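Local coordinates for protein V-type ATP synthase alpha chain (Nanoarchaeum equitans Kin4-M, PDB 5BN3) that serves as subunit A of a V-type ATP synthase, an alpha/beta-family protein with a P-loop nucleotide-binding domain that carries ADP, at residues Phe200-Thr204 / Arg205-Ile209; Arg445-Phe448 / Phe449-Lys453; Leu478-Gly481 / Arg482-Arg485; Lys505-Glu508 / Leu509-Ile512; Glu554-Lys557 / Ala558-Glu562. One frame throughout, in Å; residues are numbered along the deposited sequence.

Contact 1. Residues Phe200-Thr204 / Arg205-Ile209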
loop_
_atom_site.group_PDB
_atom_site.type_symbol
_atom_site.label_atom_id
_atom_site.label_comp_id
_atom_site.label_asym_id
_atom_site.label_seq_id
_atom_site.Cartn_x
_atom_site.Cartn_y
_atom_site.Cartn_z
ATOM N N PHE A 200 -0.299 27.463 -30.407
ATOM C CA PHE A 200 -0.683 26.279 -31.159
ATOM C C PHE A 200 -2.209 26.206 -31.176
ATOM O O PHE A 200 -2.830 25.833 -30.179
ATOM C CB PHE A 200 -0.085 25.031 -30.503
ATOM C CG PHE A 200 -0.463 23.741 -31.177
ATOM C CD1 PHE A 200 -0.060 23.476 -32.477
ATOM C CD2 PHE A 200 -1.198 22.778 -30.497
ATOM C CE1 PHE A 200 -0.397 22.284 -33.095
ATOM C CE2 PHE A 200 -1.538 21.582 -31.108
ATOM C CZ PHE A 200 -1.137 21.334 -32.409
ATOM N N ILE A 201 -2.810 26.588 -32.301
ATOM C CA ILE A 201 -4.267 26.607 -32.419
ATOM C C ILE A 201 -4.799 25.238 -32.842
ATOM O O ILE A 201 -4.502 24.760 -33.937
ATOM C CB ILE A 201 -4.746 27.681 -33.417
ATOM C CG1 ILE A 201 -4.165 29.052 -33.050
ATOM C CG2 ILE A 201 -6.267 27.730 -33.455
ATOM C CD1 ILE A 201 -4.599 29.563 -31.690
ATOM N N THR A 202 -5.597 24.625 -31.972
ATOM C CA THR A 202 -6.063 23.254 -32.165
ATOM C C THR A 202 -7.417 23.172 -32.859
ATOM O O THR A 202 -7.707 22.202 -33.558
ATOM C CB THR A 202 -6.158 22.501 -30.821
ATOM O OG1 THR A 202 -7.157 23.111 -29.994
ATOM C CG2 THR A 202 -4.826 22.532 -30.101
ATOM N N GLY A 203 -8.251 24.185 -32.652
ATOM C CA GLY A 203 -9.614 24.141 -33.146
ATOM C C GLY A 203 -10.553 23.659 -32.058
ATOM O O GLY A 203 -11.768 23.597 -32.252
ATOM N N THR A 204 -9.974 23.303 -30.913
ATOM C CA THR A 204 -10.746 22.941 -29.728
ATOM C C THR A 204 -10.656 24.087 -28.723
ATOM O O THR A 204 -9.560 24.478 -28.317
ATOM C CB THR A 204 -10.224 21.637 -29.094
ATOM O OG1 THR A 204 -10.389 20.554 -30.021
ATOM C CG2 THR A 204 -10.989 21.319 -27.818
ATOM N N ARG A 205 -11.812 24.618 -28.328
ATOM C CA ARG A 205 -11.889 25.838 -27.519
ATOM C C ARG A 205 -11.114 25.794 -26.198
ATOM O O ARG A 205 -10.342 26.706 -25.898
ATOM C CB ARG A 205 -13.356 26.213 -27.257
ATOM C CG ARG A 205 -14.114 26.647 -28.512
ATOM C CD ARG A 205 -15.533 27.107 -28.192
ATOM N NE ARG A 205 -16.420 25.991 -27.879
ATOM C CZ ARG A 205 -17.102 25.303 -28.790
ATOM N NH1 ARG A 205 -16.995 25.614 -30.073
ATOM N NH2 ARG A 205 -17.886 24.304 -28.420
ATOM N N VAL A 206 -11.322 24.742 -25.411
ATOM C CA VAL A 206 -10.663 24.640 -24.110
ATOM C C VAL A 206 -9.140 24.604 -24.257
ATOM O O VAL A 206 -8.412 25.138 -23.421
ATOM C CB VAL A 206 -11.189 23.427 -23.292
ATOM C CG1 VAL A 206 -10.918 22.111 -24.020
ATOM C CG2 VAL A 206 -10.588 23.411 -21.896
ATOM N N LEU A 207 -8.664 24.010 -25.347
ATOM C CA LEU A 207 -7.226 23.914 -25.586
ATOM C C LEU A 207 -6.648 25.180 -26.217
ATOM O O LEU A 207 -5.444 25.411 -26.153
ATOM C CB LEU A 207 -6.901 22.704 -26.464
ATOM C CG LEU A 207 -7.299 21.328 -25.934
ATOM C CD1 LEU A 207 -6.648 20.232 -26.761
ATOM C CD2 LEU A 207 -6.917 21.191 -24.473
ATOM N N ASP A 208 -7.501 25.997 -26.828
ATOM C CA ASP A 208 -7.024 27.198 -27.514
ATOM C C ASP A 208 -7.010 28.441 -26.625
ATOM O O ASP A 208 -6.166 29.321 -26.793
ATOM C CB ASP A 208 -7.841 27.459 -28.786
ATOM C CG ASP A 208 -7.606 26.409 -29.856
ATOM O OD1 ASP A 208 -6.606 25.668 -29.754
ATOM O OD2 ASP A 208 -8.419 26.331 -30.804
ATOM N N ILE A 209 -7.938 28.508 -25.677
ATOM C CA ILE A 209 -8.055 29.684 -24.822
ATOM C C ILE A 209 -7.644 29.403 -23.380
ATOM O O ILE A 209 -6.828 30.125 -22.805
ATOM C CB ILE A 209 -9.492 30.237 -24.823
ATOM C CG1 ILE A 209 -9.944 30.536 -26.251
ATOM C CG2 ILE A 209 -9.576 31.490 -23.979
ATOM C CD1 ILE A 209 -9.111 31.594 -26.950
HETATM O O HOH W 1 -2.810 24.806 -27.628
#
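Asp-208 folds its carboxylate back from the helix onto Thr-202, the two side chains running antiparallel as they pass. OD1 of Asp-208 is gripped twice, by the backbone N of Thr-202 at 2.7 Å and by Thr-202 OG1 at 2.6 Å. These donors arrive from opposite faces of the carboxylate, the amide 22° out of its plane and the hydroxyl 45°. Asp-208 OD2 offers its syn lone pair to Gly-203 N, 2.8 Å away, and so the buried acid is pinned at both oxygens. Thr-202 OG1, set between its own N and carbonyl carbon (chi1 65°), also accepts from Thr-204 N (3.0 Å). This ST turn leads into helix 205-210 of the nucleotide-binding domain. Thr-204 occupies the N-cap position without a side-chain cap; its CG2 packs on Val-206 CG1 at 3.9 Å, while its O takes only weak bonds from Leu-207 N and Asp-208 N. Gln-491, part of the ADP pocket, bonds Gly-203 O and Arg-205 N, and the Thr-204 side chain lies about 7 Å from ADP.

Contact 2. Residues Arg445-Phe448 / Phe449-Lys453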
loop_
_atom_site.group_PDB
_atom_site.type_symbol
_atom_site.label_atom_id
_atom_site.label_comp_id
_atom_site.label_asym_id
_atom_site.label_seq_id
_atom_site.Cartn_x
_atom_site.Cartn_y
_atom_site.Cartn_z
ATOM N N ARG A 445 -10.927 35.556 -20.122
ATOM C CA ARG A 445 -10.317 34.289 -19.732
ATOM C C ARG A 445 -10.187 34.208 -18.215
ATOM O O ARG A 445 -10.570 33.210 -17.608
ATOM C CB ARG A 445 -8.945 34.130 -20.396
ATOM C CG ARG A 445 -8.224 32.828 -20.063
ATOM C CD ARG A 445 -6.925 32.712 -20.851
ATOM N NE ARG A 445 -6.150 31.527 -20.488
ATOM C CZ ARG A 445 -5.175 31.525 -19.586
ATOM N NH1 ARG A 445 -4.856 32.642 -18.949
ATOM N NH2 ARG A 445 -4.519 30.404 -19.316
ATOM N N GLU A 446 -9.653 35.268 -17.611
ATOM C CA GLU A 446 -9.536 35.356 -16.156
ATOM C C GLU A 446 -10.903 35.247 -15.497
ATOM O O GLU A 446 -11.053 34.644 -14.434
ATOM C CB GLU A 446 -8.889 36.684 -15.751
ATOM C CG GLU A 446 -7.392 36.766 -15.986
ATOM C CD GLU A 446 -6.812 38.091 -15.527
ATOM O OE1 GLU A 446 -7.584 39.066 -15.395
ATOM O OE2 GLU A 446 -5.586 38.158 -15.296
ATOM N N GLU A 447 -11.894 35.846 -16.144
ATOM C CA GLU A 447 -13.268 35.850 -15.660
ATOM C C GLU A 447 -13.864 34.444 -15.682
ATOM O O GLU A 447 -14.538 34.029 -14.736
ATOM C CB GLU A 447 -14.096 36.795 -16.532
ATOM C CG GLU A 447 -15.485 37.111 -16.019
ATOM C CD GLU A 447 -16.203 38.104 -16.914
ATOM O OE1 GLU A 447 -17.014 37.669 -17.759
ATOM O OE2 GLU A 447 -15.950 39.322 -16.781
ATOM N N PHE A 448 -13.618 33.715 -16.768
ATOM C CA PHE A 448 -14.085 32.337 -16.887
ATOM C C PHE A 448 -13.481 31.462 -15.792
ATOM O O PHE A 448 -14.185 30.683 -15.150
ATOM C CB PHE A 448 -13.748 31.764 -18.270
ATOM C CG PHE A 448 -14.734 32.140 -19.349
ATOM C CD1 PHE A 448 -15.641 33.174 -19.162
ATOM C CD2 PHE A 448 -14.759 31.442 -20.547
ATOM C CE1 PHE A 448 -16.548 33.510 -20.156
ATOM C CE2 PHE A 448 -15.665 31.773 -21.545
ATOM C CZ PHE A 448 -16.559 32.809 -21.348
ATOM N N PHE A 449 -12.176 31.596 -15.580
ATOM C CA PHE A 449 -11.492 30.842 -14.534
ATOM C C PHE A 449 -12.040 31.188 -13.153
ATOM O O PHE A 449 -12.217 30.310 -12.309
ATOM C CB PHE A 449 -9.987 31.110 -14.581
ATOM C CG PHE A 449 -9.241 30.240 -15.556
ATOM C CD1 PHE A 449 -9.104 28.879 -15.324
ATOM C CD2 PHE A 449 -8.655 30.785 -16.689
ATOM C CE1 PHE A 449 -8.410 28.073 -16.212
ATOM C CE2 PHE A 449 -7.959 29.984 -17.582
ATOM C CZ PHE A 449 -7.836 28.628 -17.342
ATOM N N ALA A 450 -12.307 32.471 -12.927
ATOM C CA ALA A 450 -12.826 32.931 -11.641
ATOM C C ALA A 450 -14.213 32.367 -11.343
ATOM O O ALA A 450 -14.508 31.995 -10.206
ATOM C CB ALA A 450 -12.848 34.453 -11.592
ATOM N N ILE A 451 -15.061 32.308 -12.366
ATOM C CA ILE A 451 -16.422 31.797 -12.216
ATOM C C ILE A 451 -16.443 30.284 -11.988
ATOM O O ILE A 451 -17.160 29.789 -11.117
ATOM C CB ILE A 451 -17.289 32.170 -13.445
ATOM C CG1 ILE A 451 -17.546 33.680 -13.472
ATOM C CG2 ILE A 451 -18.603 31.413 -13.437
ATOM C CD1 ILE A 451 -18.165 34.172 -14.765
ATOM N N LEU A 452 -15.651 29.554 -12.771
ATOM C CA LEU A 452 -15.554 28.102 -12.634
ATOM C C LEU A 452 -15.009 27.706 -11.263
ATOM O O LEU A 452 -15.439 26.711 -10.678
ATOM C CB LEU A 452 -14.677 27.520 -13.746
ATOM C CG LEU A 452 -15.232 27.655 -15.166
ATOM C CD1 LEU A 452 -14.178 27.318 -16.208
ATOM C CD2 LEU A 452 -16.446 26.765 -15.339
ATOM N N LYS A 453 -14.064 28.493 -10.755
ATOM C CA LYS A 453 -13.493 28.254 -9.433
ATOM C C LYS A 453 -14.518 28.534 -8.337
ATOM O O LYS A 453 -14.665 27.748 -7.403
ATOM C CB LYS A 453 -12.243 29.116 -9.225
ATOM C CG LYS A 453 -11.654 29.063 -7.816
ATOM C CD LYS A 453 -11.193 27.655 -7.437
ATOM C CE LYS A 453 -10.495 27.649 -6.081
ATOM N NZ LYS A 453 -9.977 26.299 -5.722
#
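On helix 441-458 of the C-terminal domain, one turn of helix sets Arg-445 beside Phe-449, an i to i+4 pair which leave the helix alongside each other. Arg-445 runs out fully extended, its CG anti to the backbone N (chi1 -179°), which carries the guanidinium to the edge of the ring. Phe-449 CE2 sits 3.6 Å above one face of that group, offset toward its rim, and the two planes stand 77° apart. From the ring's side, Arg-445 NE lies in plane at the edge, 3.8 Å from Phe-449 CE2, and the aliphatic Arg-445 CG approaches the same carbon just as closely. In the backbone, Phe-449 N bonds Arg-445 O at 3.0 Å. More lightly, Glu-447 CG touches Ile-451 CD1 at 4.2 Å. The Glu-447 carboxylate turns to His-514. Arg-445 NE and NH2 bond the carbonyls of Ile-209 and Met-210 at the end of helix 205-210, and Trp-427 makes a cation-pi contact with the same arginine. Phe-449 therefore meets the guanidinium with a ring edge, in van der Waals fashion; the polar bonding goes to the two carbonyls, where the helix end would probably favour a positive charge.

Contact 3. Residues Leu478-Gly481 / Arg482-Arg485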
loop_
_atom_site.group_PDB
_atom_site.type_symbol
_atom_site.label_atom_id
_atom_site.label_comp_id
_atom_site.label_asym_id
_atom_site.label_seq_id
_atom_site.Cartn_x
_atom_site.Cartn_y
_atom_site.Cartn_z
ATOM N N LEU A 478 -23.395 29.679 -10.300
ATOM C CA LEU A 478 -23.877 28.391 -10.780
ATOM C C LEU A 478 -24.531 28.573 -12.147
ATOM O O LEU A 478 -24.475 27.689 -13.001
ATOM C CB LEU A 478 -24.883 27.797 -9.791
ATOM C CG LEU A 478 -24.454 27.787 -8.322
ATOM C CD1 LEU A 478 -25.515 27.147 -7.436
ATOM C CD2 LEU A 478 -23.124 27.078 -8.159
ATOM N N HIS A 479 -25.145 29.735 -12.342
ATOM C CA HIS A 479 -25.805 30.070 -13.597
ATOM C C HIS A 479 -24.783 30.268 -14.711
ATOM O O HIS A 479 -24.868 29.634 -15.763
ATOM C CB HIS A 479 -26.640 31.339 -13.424
ATOM C CG HIS A 479 -27.494 31.670 -14.600
ATOM N ND1 HIS A 479 -28.474 30.818 -15.077
ATOM C CD2 HIS A 479 -27.535 32.761 -15.404
ATOM C CE1 HIS A 479 -29.068 31.366 -16.116
ATOM N NE2 HIS A 479 -28.515 32.552 -16.335
ATOM N N MET A 480 -23.820 31.154 -14.473
ATOM C CA MET A 480 -22.778 31.449 -15.454
ATOM C C MET A 480 -21.841 30.263 -15.666
ATOM O O MET A 480 -21.360 30.036 -16.779
ATOM C CB MET A 480 -21.962 32.669 -15.023
ATOM C CG MET A 480 -22.759 33.955 -14.928
ATOM S SD MET A 480 -23.618 34.353 -16.460
ATOM C CE MET A 480 -22.245 34.400 -17.609
ATOM N N GLY A 481 -21.578 29.521 -14.595
ATOM C CA GLY A 481 -20.733 28.342 -14.668
ATOM C C GLY A 481 -21.322 27.301 -15.597
ATOM O O GLY A 481 -20.604 26.688 -16.386
ATOM N N ARG A 482 -22.635 27.108 -15.505
ATOM C CA ARG A 482 -23.343 26.182 -16.383
ATOM C C ARG A 482 -23.247 26.613 -17.847
ATOM O O ARG A 482 -23.082 25.780 -18.740
ATOM C CB ARG A 482 -24.812 26.054 -15.959
ATOM C CG ARG A 482 -25.659 25.208 -16.907
ATOM C CD ARG A 482 -27.110 25.098 -16.452
ATOM N NE ARG A 482 -27.917 24.313 -17.386
ATOM C CZ ARG A 482 -28.717 24.837 -18.310
ATOM N NH1 ARG A 482 -28.828 26.154 -18.423
ATOM N NH2 ARG A 482 -29.411 24.045 -19.117
ATOM N N ILE A 483 -23.346 27.920 -18.081
ATOM C CA ILE A 483 -23.262 28.475 -19.429
ATOM C C ILE A 483 -21.874 28.264 -20.034
ATOM O O ILE A 483 -21.742 27.890 -21.201
ATOM C CB ILE A 483 -23.597 29.981 -19.435
ATOM C CG1 ILE A 483 -25.039 30.210 -18.972
ATOM C CG2 ILE A 483 -23.405 30.573 -20.820
ATOM C CD1 ILE A 483 -25.434 31.671 -18.924
ATOM N N ILE A 484 -20.842 28.509 -19.232
ATOM C CA ILE A 484 -19.465 28.325 -19.675
ATOM C C ILE A 484 -19.176 26.847 -19.951
ATOM O O ILE A 484 -18.557 26.508 -20.962
ATOM C CB ILE A 484 -18.470 28.886 -18.632
ATOM C CG1 ILE A 484 -18.605 30.411 -18.543
ATOM C CG2 ILE A 484 -17.041 28.505 -18.987
ATOM C CD1 ILE A 484 -17.992 31.020 -17.295
ATOM N N ARG A 485 -19.635 25.973 -19.060
ATOM C CA ARG A 485 -19.427 24.536 -19.220
ATOM C C ARG A 485 -20.185 23.961 -20.416
ATOM O O ARG A 485 -19.598 23.273 -21.250
ATOM C CB ARG A 485 -19.803 23.786 -17.937
ATOM C CG ARG A 485 -18.785 23.931 -16.810
ATOM C CD ARG A 485 -19.159 23.103 -15.582
ATOM N NE ARG A 485 -20.279 23.673 -14.835
ATOM C CZ ARG A 485 -21.533 23.242 -14.921
ATOM N NH1 ARG A 485 -21.835 22.229 -15.721
ATOM N NH2 ARG A 485 -22.487 23.820 -14.205
#
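This is local packing along helix 472-489 in the C-terminal domain, where Ile-483 reaches back to His-479 and Met-480 while Arg-485 curls over Gly-481. The methyl CD1 of Ile-483 lies over one face of the imidazole, 4.1 Å from His-479 NE2, and equally far from Met-480 SD. Ile-483 gets there because its CG1 stands anti to the carbonyl carbon (chi1 -63°) and the branch then runs straight on. Met-480 starts the same way but bends at chi2 and chi3, which brings its sulfur to the same methyl. Outside the pair, His-479 NE2 is hydrogen-bonded to Tyr-516 OH and the ring meets His-538 edge to face. The helix itself belongs to a bundle: Met-480 and Ile-484 pack on Ile-451 of helix 441-458, and Ile-483 on helices 503-523 and 537-542. Gly-481 O receives Arg-485 N at 2.9 Å and also lies over a face of the Arg-485 guanidinium. NE of Arg-485 is 3.4 Å from Gly-481 O, but at an angle too poor for a bond. A bend at chi3 (-73°) folds the arginine back in this way. Its NH2 forms a salt bridge with Glu-455, whereas Arg-482 stays extended and pairs with Glu-539 of helix 537-542.

Contact 4. Residues Lys505-Glu508 / Leu509-Ile512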
loop_
_atom_site.group_PDB
_atom_site.type_symbol
_atom_site.label_atom_id
_atom_site.label_comp_id
_atom_site.label_asym_id
_atom_site.label_seq_id
_atom_site.Cartn_x
_atom_site.Cartn_y
_atom_site.Cartn_z
ATOM N N LYS A 505 -15.369 32.060 -34.037
ATOM C CA LYS A 505 -16.441 31.436 -33.265
ATOM C C LYS A 505 -16.094 31.389 -31.778
ATOM O O LYS A 505 -16.931 31.691 -30.924
ATOM C CB LYS A 505 -16.721 30.022 -33.786
ATOM C CG LYS A 505 -17.884 29.318 -33.095
ATOM C CD LYS A 505 -18.097 27.918 -33.663
ATOM C CE LYS A 505 -19.299 27.238 -33.028
ATOM N NZ LYS A 505 -19.532 25.877 -33.591
ATOM N N THR A 506 -14.855 31.014 -31.475
ATOM C CA THR A 506 -14.392 30.938 -30.094
ATOM C C THR A 506 -14.458 32.297 -29.392
ATOM O O THR A 506 -15.001 32.405 -28.291
ATOM C CB THR A 506 -12.954 30.393 -30.016
ATOM O OG1 THR A 506 -12.887 29.119 -30.668
ATOM C CG2 THR A 506 -12.536 30.234 -28.573
ATOM N N ILE A 507 -13.910 33.326 -30.037
ATOM C CA ILE A 507 -13.909 34.678 -29.479
ATOM C C ILE A 507 -15.330 35.216 -29.308
ATOM O O ILE A 507 -15.670 35.770 -28.261
ATOM C CB ILE A 507 -13.099 35.664 -30.360
ATOM C CG1 ILE A 507 -11.636 35.223 -30.485
ATOM C CG2 ILE A 507 -13.182 37.074 -29.802
ATOM C CD1 ILE A 507 -10.964 34.913 -29.167
ATOM N N GLU A 508 -16.157 35.050 -30.339
ATOM C CA GLU A 508 -17.537 35.528 -30.301
ATOM C C GLU A 508 -18.341 34.898 -29.173
ATOM O O GLU A 508 -19.163 35.565 -28.545
ATOM C CB GLU A 508 -18.234 35.288 -31.643
ATOM C CG GLU A 508 -17.869 36.302 -32.711
ATOM C CD GLU A 508 -18.225 37.721 -32.309
ATOM O OE1 GLU A 508 -19.407 37.974 -31.991
ATOM O OE2 GLU A 508 -17.323 38.585 -32.306
ATOM N N LEU A 509 -18.100 33.614 -28.921
ATOM C CA LEU A 509 -18.735 32.924 -27.805
ATOM C C LEU A 509 -18.336 33.547 -26.471
ATOM O O LEU A 509 -19.181 33.745 -25.598
ATOM C CB LEU A 509 -18.381 31.434 -27.817
ATOM C CG LEU A 509 -19.285 30.525 -28.649
ATOM C CD1 LEU A 509 -18.804 29.083 -28.602
ATOM C CD2 LEU A 509 -20.707 30.625 -28.141
ATOM N N MET A 510 -17.051 33.854 -26.322
ATOM C CA MET A 510 -16.546 34.484 -25.104
ATOM C C MET A 510 -17.174 35.864 -24.913
ATOM O O MET A 510 -17.536 36.242 -23.798
ATOM C CB MET A 510 -15.017 34.608 -25.154
ATOM C CG MET A 510 -14.278 33.286 -25.306
ATOM S SD MET A 510 -12.483 33.463 -25.401
ATOM C CE MET A 510 -12.136 34.135 -23.777
ATOM N N ARG A 511 -17.310 36.604 -26.008
ATOM C CA ARG A 511 -17.838 37.965 -25.964
ATOM C C ARG A 511 -19.316 38.025 -25.589
ATOM O O ARG A 511 -19.723 38.880 -24.806
ATOM C CB ARG A 511 -17.598 38.673 -27.301
ATOM C CG ARG A 511 -16.171 39.165 -27.480
ATOM C CD ARG A 511 -15.948 39.768 -28.856
ATOM N NE ARG A 511 -14.609 40.336 -28.977
ATOM C CZ ARG A 511 -13.966 40.506 -30.128
ATOM N NH1 ARG A 511 -14.536 40.143 -31.269
ATOM N NH2 ARG A 511 -12.750 41.032 -30.135
ATOM N N ILE A 512 -20.114 37.113 -26.136
ATOM C CA ILE A 512 -21.545 37.090 -25.843
ATOM C C ILE A 512 -21.831 36.576 -24.428
ATOM O O ILE A 512 -22.766 37.038 -23.771
ATOM C CB ILE A 512 -22.340 36.297 -26.912
ATOM C CG1 ILE A 512 -23.846 36.451 -26.696
ATOM C CG2 ILE A 512 -21.947 34.828 -26.914
ATOM C CD1 ILE A 512 -24.318 37.886 -26.732
#
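Ile-507 O takes the shortest polar bond here, from Arg-511 N at 2.9 Å, the donor standing nearly along the C=O axis. The same two residues also meet through their side chains. Ile-507 CG2 sits 3.5 Å above the Arg-511 guanidinium plane, right over its centre, with CZ the atom beneath it. That branch is the one anti to the backbone N of Ile-507, directed up the helix to the next turn, where Arg-511 runs extended from CG to NE. Glu-508 comes at the guanidinium from a different direction: its OE2 lies at the edge, in plane, 3.4 Å from Arg-511 NH1. This is a salt bridge whose hydrogen bond is long and weak, and the carboxylate is turned 68° from the guanidinium instead of lying flat against it. A bend at chi2 (-60°) doubles Glu-508 back far enough to reach. The Arg-511 end of the pair is open to solvent, while the stem of Glu-508 packs on Ile-556 of helix 552-562. Elsewhere along the turn, Ile-507 CD1 brushes Met-510 SD at 4.3 Å. Other sides of these two turns are covered: Thr-506 and Met-510 lie on Ile-209 of helix 205-210, Leu-509 on Phe-488 of helix 472-489, and Ile-512 against helix 552-562.

Contact 5. Residues Glu554-Lys557 / Ala558-Glu562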
loop_
_atom_site.group_PDB
_atom_site.type_symbol
_atom_site.label_atom_id
_atom_site.label_comp_id
_atom_site.label_asym_id
_atom_site.label_seq_id
_atom_site.Cartn_x
_atom_site.Cartn_y
_atom_site.Cartn_z
ATOM N N GLU A 554 -26.064 35.208 -36.852
ATOM C CA GLU A 554 -27.425 35.731 -36.826
ATOM C C GLU A 554 -28.031 35.603 -35.434
ATOM O O GLU A 554 -28.688 36.523 -34.947
ATOM C CB GLU A 554 -28.302 34.989 -37.838
ATOM C CG GLU A 554 -27.909 35.177 -39.298
ATOM C CD GLU A 554 -26.744 34.303 -39.735
ATOM O OE1 GLU A 554 -26.729 33.898 -40.916
ATOM O OE2 GLU A 554 -25.842 34.029 -38.914
ATOM N N GLU A 555 -27.811 34.456 -34.802
ATOM C CA GLU A 555 -28.343 34.202 -33.468
ATOM C C GLU A 555 -27.711 35.115 -32.416
ATOM O O GLU A 555 -28.367 35.514 -31.454
ATOM C CB GLU A 555 -28.146 32.734 -33.081
ATOM C CG GLU A 555 -28.814 32.349 -31.776
ATOM C CD GLU A 555 -30.325 32.390 -31.864
ATOM O OE1 GLU A 555 -30.864 32.143 -32.963
ATOM O OE2 GLU A 555 -30.976 32.667 -30.835
ATOM N N ILE A 556 -26.437 35.443 -32.606
ATOM C CA ILE A 556 -25.734 36.350 -31.703
ATOM C C ILE A 556 -26.339 37.747 -31.770
ATOM O O ILE A 556 -26.583 38.377 -30.737
ATOM C CB ILE A 556 -24.228 36.413 -32.023
ATOM C CG1 ILE A 556 -23.509 35.217 -31.399
ATOM C CG2 ILE A 556 -23.611 37.695 -31.498
ATOM C CD1 ILE A 556 -22.019 35.220 -31.632
ATOM N N LYS A 557 -26.581 38.223 -32.987
ATOM C CA LYS A 557 -27.267 39.491 -33.185
ATOM C C LYS A 557 -28.622 39.441 -32.497
ATOM O O LYS A 557 -29.023 40.395 -31.844
ATOM C CB LYS A 557 -27.434 39.795 -34.676
ATOM C CG LYS A 557 -26.119 39.921 -35.435
ATOM C CD LYS A 557 -26.342 40.382 -36.869
ATOM C CE LYS A 557 -25.021 40.561 -37.609
ATOM N NZ LYS A 557 -25.207 41.206 -38.942
ATOM N N ALA A 558 -29.311 38.312 -32.629
ATOM C CA ALA A 558 -30.604 38.118 -31.982
ATOM C C ALA A 558 -30.501 38.147 -30.457
ATOM O O ALA A 558 -31.374 38.691 -29.781
ATOM C CB ALA A 558 -31.224 36.814 -32.437
ATOM N N ILE A 559 -29.438 37.549 -29.925
ATOM C CA ILE A 559 -29.215 37.504 -28.482
ATOM C C ILE A 559 -28.819 38.874 -27.928
ATOM O O ILE A 559 -29.272 39.265 -26.851
ATOM C CB ILE A 559 -28.158 36.429 -28.111
ATOM C CG1 ILE A 559 -28.718 35.028 -28.372
ATOM C CG2 ILE A 559 -27.748 36.541 -26.652
ATOM C CD1 ILE A 559 -27.693 33.922 -28.253
ATOM N N GLU A 560 -27.991 39.606 -28.672
ATOM C CA GLU A 560 -27.533 40.930 -28.252
ATOM C C GLU A 560 -28.681 41.920 -28.026
ATOM O O GLU A 560 -28.644 42.713 -27.085
ATOM C CB GLU A 560 -26.523 41.496 -29.261
ATOM C CG GLU A 560 -25.142 40.848 -29.206
ATOM C CD GLU A 560 -24.229 41.321 -30.323
ATOM O OE1 GLU A 560 -24.748 41.676 -31.402
ATOM O OE2 GLU A 560 -22.995 41.339 -30.126
ATOM N N GLN A 561 -29.695 41.875 -28.887
ATOM C CA GLN A 561 -30.863 42.735 -28.714
ATOM C C GLN A 561 -31.663 42.264 -27.513
ATOM O O GLN A 561 -32.061 43.062 -26.668
ATOM C CB GLN A 561 -31.768 42.722 -29.951
ATOM C CG GLN A 561 -31.067 42.525 -31.282
ATOM C CD GLN A 561 -29.885 43.451 -31.488
ATOM O OE1 GLN A 561 -29.915 44.620 -31.105
ATOM N NE2 GLN A 561 -28.827 42.924 -32.097
ATOM N N GLU A 562 -31.883 40.954 -27.444
ATOM C CA GLU A 562 -32.657 40.340 -26.370
ATOM C C GLU A 562 -32.067 40.666 -25.000
ATOM O O GLU A 562 -32.769 40.652 -23.988
ATOM C CB GLU A 562 -32.736 38.827 -26.580
ATOM C CG GLU A 562 -33.964 38.170 -25.981
ATOM C CD GLU A 562 -34.182 36.769 -26.516
ATOM O OE1 GLU A 562 -33.549 36.417 -27.533
ATOM O OE2 GLU A 562 -34.984 36.019 -25.921
#
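Ile-559 and Glu-555 make the close-packed side of this helical turn, whereas Lys-557 and Gln-561 sit toward solvent. CG1 of Ile-559 is pressed against Glu-555 O at 3.1 Å, and the methyl CD1 beyond it touches Glu-555 CG at 4.0 Å. Glu-555 sets its CG anti to the backbone N (chi1 -173°), then bends, which puts aliphatic carbon against the isoleucine and directs OE1 to a salt bridge with Lys-547. Next to it, Ile-556 CG2 meets the carboxylate carbon of Glu-560, CD, at 3.9 Å, the extended glutamate crossing the branch. The backbone is regular under this side: both Ile-559 N to Glu-555 O and Glu-560 N to Ile-556 O measure 2.8 Å. On the exposed side the helix is slackening toward its end. Gln-561 N reaches Lys-557 O only weakly, at 3.4 Å. The Gln-561 side chain doubles back to put NE2 near that same oxygen, but the modelled separation is too short to be trusted and the first torsion is unusual, leaving the detail doubtful. Helix 552-562 rests with its packed face on two others. Ile-556 touches Glu-508, and Ile-559 and Glu-560 touch Ile-512, all on helix 503-523; Ile-559 also reaches Ile-537 and Ile-541 of helix 537-542.

The five contacts follow one another along the chain, from the nucleotide-binding domain into the helices of the C-terminal region. Contact 1, beside the ADP pocket, touches contact 2 through Ile-209 and Arg-445 (centres about 17 Å apart) and packs on contact 4 at about 13 Å. Contacts 2 and 3, on the successive helices 441-458 and 472-489, are closest, about 10 Å between centres. Contact 4 lies on helix 503-523, touching contacts 1, 2 and 5; contact 5, about 13 Å from it, lies furthest from the chain's centre and stays about 11 Å from contact 1 at the nearest atoms. Helix 503-523 is thus packed between helix 205-210 and the chain's last helix.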